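Local atomic coordinates of coiled-coil and C2 domain-containing protein 1-like (PDB entry 6EI6), a protein that binds phosphatidylinositol monophosphates and regulates the ESCRT pathway in endosomal sorting, probably by keeping the ESCRT-III subunit Shrub from polymerising inappropriately. Residues Gln218-Lys223 and Ile247-Pro252. Numbering follows the deposited sequence.
Sequences QPLETK and IRVRNP
Pro252 lays its ring across the carbonyl oxygens of the second half of the turn 218-223, Leu220 to Lys223, with CB against Glu221 O and CG next to Thr222 O and Lys223 O. This is one end of the C2 domain, an antiparallel beta-sandwich: segment 218-223 belongs to the connection from strand 208-216 of one sheet to strand 225-233 of the other, and 247-252 is where strand 241-249 runs out toward helix 255-263. The turn is compact, tied by Glu221 N to Gln218 O at 2.9 Å and by Lys223 N to Pro219 O, also at 2.9 Å. The carbonyls from Leu220 onward face a proline, which has no N-H to offer them; what meets Leu220 O from Pro252 is a CA-H...O contact, CA to O 3.2 Å and bent to 125° at the hydrogen. The backbone bonds that do join turn and tail come just afterwards, between Leu220 and Ile253 and between Glu221 and Leu254, while Met258 of the helix touches both Thr222 and Pro252.

On the strand side, Leu220 reaches into the sandwich. CG sits anti to the carbonyl carbon (chi1 -67°), and from there the isobutyl fork is spread against the strand: CD1 meets Ile247 CG2 at 3.6 Å, whereas CD2 lies over the backbone, 3.8 Å from Ile247 O, and stays more loosely at 4.2 Å from Val249 CG2. The Leu220 and Ile247 side chains cross at about a right angle. Leu120 on the adjacent strand 119-128 touches Leu220, Ile247 and Val249, and Ile226 adds to the packing on Leu220. Glu221 points the other way, its carboxylate salt-bridged to Lys189. Beyond the strand end, Asn251 turns its amide toward the carbonyl of the following residue, with the acceptor nearly in the amide plane: ND2 donates to Pro252 O at 3.2 Å, from 37° above the carbonyl plane.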
ATOM      1  N   GLN A 218       0.564   4.760   5.082  1.00 42.31           N
ATOM      2  CA  GLN A 218       1.718   4.017   5.574  1.00 45.47           C
ATOM      3  C   GLN A 218       2.040   2.728   4.812  1.00 41.72           C
ATOM      4  O   GLN A 218       3.230   2.378   4.775  1.00 40.62           O
ATOM      5  CB  GLN A 218       1.559   3.758   7.085  1.00 46.46           C
ATOM      6  CG  GLN A 218       0.975   2.418   7.449  1.00 54.19           C
ATOM      7  CD  GLN A 218       2.005   1.309   7.500  1.00 54.94           C
ATOM      8  OE1 GLN A 218       3.142   1.532   7.926  1.00 56.63           O
ATOM      9  NE2 GLN A 218       1.618   0.111   7.046  1.00 49.67           N
ATOM     10  N   PRO A 219       1.091   1.992   4.195  1.00 42.36           N
ATOM     11  CA  PRO A 219       1.510   0.884   3.316  1.00 34.84           C
ATOM     12  C   PRO A 219       2.537   1.273   2.269  1.00 39.73           C
ATOM     13  O   PRO A 219       3.264   0.395   1.785  1.00 40.75           O
ATOM     14  CB  PRO A 219       0.197   0.445   2.655  1.00 34.09           C
ATOM     15  CG  PRO A 219      -0.830   0.706   3.680  1.00 37.92           C
ATOM     16  CD  PRO A 219      -0.380   1.995   4.374  1.00 41.86           C
ATOM     17  N   LEU A 220       2.597   2.546   1.867  1.00 37.42           N
ATOM     18  CA  LEU A 220       3.549   2.969   0.851  1.00 38.74           C
ATOM     19  C   LEU A 220       4.980   3.032   1.384  1.00 40.90           C
ATOM     20  O   LEU A 220       5.911   3.287   0.604  1.00 39.50           O
ATOM     21  CB  LEU A 220       3.130   4.320   0.253  1.00 34.37           C
ATOM     22  CG  LEU A 220       1.827   4.173  -0.546  1.00 38.65           C
ATOM     23  CD1 LEU A 220       1.387   5.492  -1.112  1.00 40.09           C
ATOM     24  CD2 LEU A 220       1.903   3.129  -1.652  1.00 40.95           C
ATOM     25  N   GLU A 221       5.180   2.781   2.681  1.00 42.15           N
ATOM     26  CA  GLU A 221       6.535   2.710   3.221  1.00 42.40           C
ATOM     27  C   GLU A 221       7.278   1.499   2.676  1.00 41.06           C
ATOM     28  O   GLU A 221       8.485   1.574   2.398  1.00 38.68           O
ATOM     29  CB  GLU A 221       6.492   2.649   4.742  1.00 40.30           C
ATOM     30  CG  GLU A 221       6.190   3.967   5.389  1.00 44.32           C
ATOM     31  CD  GLU A 221       6.408   3.918   6.873  1.00 48.81           C
ATOM     32  OE1 GLU A 221       6.202   2.821   7.452  1.00 42.29           O
ATOM     33  OE2 GLU A 221       6.796   4.970   7.446  1.00 49.13           O
ATOM     34  N   THR A 222       6.574   0.377   2.517  1.00 36.66           N
ATOM     35  CA  THR A 222       7.173  -0.840   1.998  1.00 37.90           C
ATOM     36  C   THR A 222       6.527  -1.349   0.727  1.00 39.64           C
ATOM     37  O   THR A 222       7.063  -2.286   0.135  1.00 41.06           O
ATOM     38  CB  THR A 222       7.133  -1.963   3.042  1.00 33.79           C
ATOM     39  OG1 THR A 222       5.778  -2.328   3.299  1.00 42.23           O
ATOM     40  CG2 THR A 222       7.788  -1.512   4.326  1.00 33.53           C
ATOM     41  N   LYS A 223       5.397  -0.780   0.301  1.00 38.92           N
ATOM     42  CA  LYS A 223       4.765  -1.131  -0.960  1.00 35.80           C
ATOM     43  C   LYS A 223       4.718   0.084  -1.873  1.00 38.55           C
ATOM     44  O   LYS A 223       4.912   1.236  -1.455  1.00 36.21           O
ATOM     45  CB  LYS A 223       3.355  -1.681  -0.763  1.00 37.77           C
ATOM     46  CG  LYS A 223       3.349  -3.094  -0.256  1.00 42.11           C
ATOM     47  CD  LYS A 223       1.964  -3.696  -0.335  1.00 43.39           C
ATOM     48  CE  LYS A 223       1.506  -4.128   1.016  1.00 40.87           C
ATOM     49  NZ  LYS A 223       1.730  -2.988   1.943  1.00 51.83           N
ATOM     50  N   ILE A 247      -3.376   4.640  -4.752  1.00 40.44           N
ATOM     51  CA  ILE A 247      -2.317   5.584  -4.419  1.00 39.88           C
ATOM     52  C   ILE A 247      -0.988   4.949  -4.791  1.00 45.35           C
ATOM     53  O   ILE A 247      -0.672   3.838  -4.344  1.00 42.58           O
ATOM     54  CB  ILE A 247      -2.328   5.980  -2.937  1.00 40.15           C
ATOM     55  CG1 ILE A 247      -3.760   6.301  -2.490  1.00 43.16           C
ATOM     56  CG2 ILE A 247      -1.405   7.174  -2.721  1.00 38.69           C
ATOM     57  CD1 ILE A 247      -3.838   6.704  -1.044  1.00 40.00           C
ATOM     58  N   ARG A 248      -0.215   5.637  -5.620  1.00 43.54           N
ATOM     59  CA  ARG A 248       0.933   5.016  -6.258  1.00 43.06           C
ATOM     60  C   ARG A 248       2.160   5.896  -6.124  1.00 44.45           C
ATOM     61  O   ARG A 248       2.080   7.113  -6.288  1.00 48.26           O
ATOM     62  CB  ARG A 248       0.654   4.752  -7.726  1.00 43.00           C
ATOM     63  CG  ARG A 248      -0.621   3.965  -7.962  1.00 46.56           C
ATOM     64  CD  ARG A 248      -0.895   3.812  -9.449  1.00 48.48           C
ATOM     65  NE  ARG A 248       0.146   3.034 -10.127  1.00 50.01           N
ATOM     66  CZ  ARG A 248       1.033   3.554 -10.977  1.00 52.86           C
ATOM     67  NH1 ARG A 248       1.015   4.861 -11.255  1.00 53.68           N
ATOM     68  NH2 ARG A 248       1.938   2.770 -11.554  1.00 50.07           N
ATOM     69  N   VAL A 249       3.301   5.266  -5.849  1.00 46.48           N
ATOM     70  CA  VAL A 249       4.595   5.938  -5.873  1.00 49.17           C
ATOM     71  C   VAL A 249       5.543   5.133  -6.755  1.00 48.32           C
ATOM     72  O   VAL A 249       5.274   3.979  -7.108  1.00 45.70           O
ATOM     73  CB  VAL A 249       5.183   6.127  -4.467  1.00 41.80           C
ATOM     74  CG1 VAL A 249       4.385   7.166  -3.723  1.00 40.42           C
ATOM     75  CG2 VAL A 249       5.175   4.799  -3.725  1.00 43.01           C
ATOM     76  N   ARG A 250       6.641   5.786  -7.154  1.00 45.62           N
ATOM     77  CA  ARG A 250       7.648   5.107  -7.966  1.00 52.96           C
ATOM     78  C   ARG A 250       8.339   3.994  -7.180  1.00 50.88           C
ATOM     79  O   ARG A 250       8.634   2.932  -7.726  1.00 45.60           O
ATOM     80  CB  ARG A 250       8.680   6.107  -8.487  1.00 53.20           C
ATOM     81  CG  ARG A 250      10.085   5.553  -8.517  1.00 56.18           C
ATOM     82  CD  ARG A 250      10.964   6.172  -9.587  1.00 59.70           C
ATOM     83  NE  ARG A 250      10.738   5.522 -10.879  1.00 66.78           N
ATOM     84  CZ  ARG A 250      11.486   5.726 -11.958  1.00 62.23           C
ATOM     85  NH1 ARG A 250      12.515   6.553 -11.892  1.00 62.36           N
ATOM     86  NH2 ARG A 250      11.207   5.100 -13.094  1.00 61.03           N
ATOM     87  N   ASN A 251       8.616   4.208  -5.903  1.00 48.51           N
ATOM     88  CA  ASN A 251       9.109   3.111  -5.083  1.00 49.24           C
ATOM     89  C   ASN A 251       8.751   3.414  -3.641  1.00 42.34           C
ATOM     90  O   ASN A 251       8.416   4.559  -3.314  1.00 42.49           O
ATOM     91  CB  ASN A 251      10.625   2.902  -5.267  1.00 45.15           C
ATOM     92  CG  ASN A 251      11.411   4.187  -5.150  1.00 49.91           C
ATOM     93  OD1 ASN A 251      11.807   4.767  -6.158  1.00 56.40           O
ATOM     94  ND2 ASN A 251      11.658   4.636  -3.927  1.00 46.11           N
ATOM     95  N   PRO A 252       8.786   2.414  -2.759  1.00 38.32           N
ATOM     96  CA  PRO A 252       8.398   2.653  -1.368  1.00 35.44           C
ATOM     97  C   PRO A 252       9.292   3.683  -0.694  1.00 41.81           C
ATOM     98  O   PRO A 252      10.445   3.886  -1.077  1.00 41.65           O
ATOM     99  CB  PRO A 252       8.538   1.274  -0.716  1.00 37.45           C
ATOM    100  CG  PRO A 252       8.398   0.297  -1.837  1.00 35.27           C
ATOM    101  CD  PRO A 252       8.978   0.978  -3.043  1.00 37.46           C
TER